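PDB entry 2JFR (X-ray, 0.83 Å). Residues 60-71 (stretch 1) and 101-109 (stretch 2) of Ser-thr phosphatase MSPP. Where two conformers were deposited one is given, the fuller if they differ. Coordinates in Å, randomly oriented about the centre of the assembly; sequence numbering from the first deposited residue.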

# COMPACT_ATOMS: atom_id res chain seq x y z
N ALA A 60 -10.88 14.60 -10.58
CA ALA A 60 -10.05 14.53 -11.76
C ALA A 60 -9.51 13.13 -11.95
O ALA A 60 -8.34 12.85 -11.65
CB ALA A 60 -8.94 15.57 -11.71
N PRO A 61 -10.34 12.19 -12.42
CA PRO A 61 -9.93 10.78 -12.41
C PRO A 61 -9.12 10.41 -13.63
O PRO A 61 -9.59 9.71 -14.56
CB PRO A 61 -11.27 10.02 -12.33
CG PRO A 61 -12.24 10.93 -13.03
CD PRO A 61 -11.80 12.33 -12.59
N ASP A 62 -7.91 10.89 -13.70
CA ASP A 62 -6.95 10.55 -14.74
C ASP A 62 -5.58 10.53 -14.07
O ASP A 62 -5.44 10.77 -12.89
CB ASP A 62 -6.98 11.48 -15.95
CG ASP A 62 -6.53 12.89 -15.74
OD1 ASP A 62 -6.29 13.32 -14.61
OD2 ASP A 62 -6.40 13.61 -16.77
N ARG A 63 -4.54 10.23 -14.85
CA ARG A 63 -3.20 10.11 -14.25
C ARG A 63 -2.78 11.39 -13.57
O ARG A 63 -2.31 11.42 -12.44
CB ARG A 63 -2.20 9.68 -15.34
CG ARG A 63 -0.77 9.84 -14.86
CD ARG A 63 0.22 9.18 -15.76
NE ARG A 63 1.59 9.49 -15.39
CZ ARG A 63 2.63 8.71 -15.59
NH1 ARG A 63 2.48 7.54 -16.11
NH2 ARG A 63 3.81 9.15 -15.21
N ASP A 64 -2.90 12.53 -14.28
CA ASP A 64 -2.45 13.78 -13.68
C ASP A 64 -3.26 14.14 -12.46
O ASP A 64 -2.74 14.67 -11.49
CB ASP A 64 -2.59 14.91 -14.70
CG ASP A 64 -1.49 14.90 -15.74
OD1 ASP A 64 -0.52 14.15 -15.62
OD2 ASP A 64 -1.59 15.70 -16.70
N GLY A 65 -4.56 13.81 -12.49
CA GLY A 65 -5.42 14.05 -11.35
C GLY A 65 -5.08 13.23 -10.16
O GLY A 65 -5.18 13.69 -9.02
N LEU A 66 -4.68 12.01 -10.38
CA LEU A 66 -4.22 11.14 -9.31
C LEU A 66 -2.97 11.69 -8.69
O LEU A 66 -2.84 11.77 -7.47
CB LEU A 66 -4.00 9.71 -9.83
CG LEU A 66 -3.46 8.71 -8.83
CD1 LEU A 66 -4.39 8.60 -7.65
CD2 LEU A 66 -3.19 7.38 -9.48
N LEU A 67 -2.03 12.10 -9.53
CA LEU A 67 -0.79 12.67 -9.01
C LEU A 67 -1.06 13.94 -8.23
O LEU A 67 -0.47 14.18 -7.17
CB LEU A 67 0.24 12.90 -10.11
CG LEU A 67 0.75 11.63 -10.73
CD1 LEU A 67 1.52 11.95 -12.00
CD2 LEU A 67 1.63 10.89 -9.74
N GLU A 68 -1.95 14.79 -8.74
CA GLU A 68 -2.37 16.01 -8.04
C GLU A 68 -3.00 15.67 -6.68
O GLU A 68 -2.76 16.35 -5.70
CB GLU A 68 -3.32 16.84 -8.87
CG GLU A 68 -3.67 18.18 -8.23
CD GLU A 68 -2.59 19.05 -7.72
OE1 GLU A 68 -1.39 19.06 -8.09
OE2 GLU A 68 -2.89 19.92 -6.84
N ALA A 69 -3.81 14.63 -6.67
CA ALA A 69 -4.50 14.23 -5.43
C ALA A 69 -3.50 13.77 -4.39
O ALA A 69 -3.67 14.04 -3.20
CB ALA A 69 -5.51 13.16 -5.74
N VAL A 70 -2.44 13.09 -4.83
CA VAL A 70 -1.39 12.69 -3.90
C VAL A 70 -0.67 13.92 -3.36
O VAL A 70 -0.37 13.99 -2.17
CB VAL A 70 -0.44 11.70 -4.58
CG1 VAL A 70 0.81 11.43 -3.71
CG2 VAL A 70 -1.18 10.38 -4.89
N GLN A 71 -0.38 14.91 -4.21
CA GLN A 71 0.22 16.12 -3.77
C GLN A 71 -0.67 16.83 -2.78
O GLN A 71 -0.20 17.34 -1.76
CB GLN A 71 0.48 17.07 -4.94
CG GLN A 71 1.52 16.61 -5.94
CD GLN A 71 2.90 16.62 -5.31
OE1 GLN A 71 3.34 17.52 -4.63
NE2 GLN A 71 3.62 15.57 -5.54
N GLY A 101 -7.00 3.57 -22.73
CA GLY A 101 -7.13 4.90 -23.22
C GLY A 101 -6.67 5.96 -22.26
O GLY A 101 -6.31 7.06 -22.66
N GLN A 102 -6.64 5.64 -20.95
CA GLN A 102 -6.11 6.52 -19.93
C GLN A 102 -4.71 6.10 -19.49
O GLN A 102 -4.23 6.56 -18.44
CB GLN A 102 -7.07 6.59 -18.74
CG GLN A 102 -8.35 7.37 -19.07
CD GLN A 102 -9.05 7.76 -17.83
OE1 GLN A 102 -9.56 6.90 -17.09
NE2 GLN A 102 -9.05 9.05 -17.49
N GLY A 103 -4.03 5.31 -20.30
CA GLY A 103 -2.67 4.91 -20.07
C GLY A 103 -2.46 3.60 -19.40
O GLY A 103 -1.33 3.17 -19.23
N GLY A 104 -3.57 2.90 -19.03
CA GLY A 104 -3.49 1.64 -18.39
C GLY A 104 -3.25 1.74 -16.89
O GLY A 104 -3.02 2.84 -16.34
N PRO A 105 -3.28 0.62 -16.21
CA PRO A 105 -3.18 0.61 -14.73
C PRO A 105 -1.92 1.30 -14.25
O PRO A 105 -0.84 1.16 -14.86
CB PRO A 105 -3.23 -0.85 -14.39
CG PRO A 105 -4.09 -1.44 -15.50
CD PRO A 105 -3.58 -0.73 -16.72
N LEU A 106 -2.06 2.04 -13.17
CA LEU A 106 -0.98 2.90 -12.67
C LEU A 106 -0.85 2.74 -11.16
O LEU A 106 -1.87 2.67 -10.47
CB LEU A 106 -1.32 4.35 -13.02
CG LEU A 106 -0.15 5.36 -12.89
CD1 LEU A 106 0.83 5.16 -14.01
CD2 LEU A 106 -0.69 6.75 -12.89
N VAL A 107 0.38 2.72 -10.70
CA VAL A 107 0.68 2.79 -9.24
C VAL A 107 1.42 4.04 -8.95
O VAL A 107 2.33 4.48 -9.68
CB VAL A 107 1.41 1.54 -8.75
CG1 VAL A 107 2.74 1.28 -9.45
CG2 VAL A 107 1.61 1.57 -7.23
N VAL A 108 1.04 4.68 -7.83
CA VAL A 108 1.75 5.82 -7.26
C VAL A 108 2.07 5.43 -5.82
O VAL A 108 1.17 5.03 -5.08
CB VAL A 108 0.89 7.09 -7.33
CG1 VAL A 108 1.67 8.26 -6.73
CG2 VAL A 108 0.45 7.39 -8.75
N ASN A 109 3.34 5.53 -5.42
CA ASN A 109 3.69 5.01 -4.12
C ASN A 109 4.80 5.82 -3.47
O ASN A 109 5.75 6.29 -4.09
CB ASN A 109 4.06 3.54 -4.19
CG ASN A 109 5.32 3.22 -5.08
OD1 ASN A 109 6.36 2.85 -4.53
ND2 ASN A 109 5.14 3.40 -6.35
O HOH W 1 -11.15 7.58 -14.98
O HOH W 2 -4.87 9.19 -17.52

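Helix 63-71 lies beside strand 106-109, the two running nearly parallel (16° between their N-to-C directions) with axes 10.0 Å apart at closest approach, and the contact buries 385 Å² in all. Most of it rests on Val-108, Leu-106 and Gln-102. Val-108 points toward the helix with chi1 t, and its two methyls meet three residues: Val-108 CG2 lies 3.7 Å from Leu-66 CD2 and 3.8 Å from Leu-67 CD2, while Val-108 CG1 lies 4.0 Å from Val-70 CG2. Leu-66 and Val-70, one helical turn apart, point toward the strand; Leu-67 leaves the backbone sideways, but its m,t rotamer brings its end nearer. A short branched side chain suits this place, since its two methyls together fill the space beside Leu-66, Leu-67 and Val-70. Leu-106, two residues earlier and so on the same side of the strand, reaches farther with its t,p rotamer. Leu-106 CD2 is 4.3 Å from Leu-66 CD2, and Leu-106 CD1 is 3.6 Å from Arg-63 NH1, where the extended arginine covers the apolar group while remaining exposed. Between Leu-106 and Val-108, Val-107 points away from the helix, as strand alternation requires.

At the exposed end, the contact becomes polar. Gln-102 points toward stretch 1, and Gln-102 NE2 donates a hydrogen bond to Pro-61 O (3.1 Å, 158°); NE2 also packs 3.5 Å from Asp-62 CB. The amide's other end is joined to the same carbonyl by water 1, whose O donates to Gln-102 OE1 and to Pro-61 O, each at 2.7 Å. Water 2 links the backbones, its O accepting from Arg-63 N at 2.9 Å and donating to Gln-102 O at 2.9 Å, so a free amide of the first helical turn is satisfied. Asp-62 caps that turn: Asp-62 OD1 accepts from Gly-65 N at 2.8 Å.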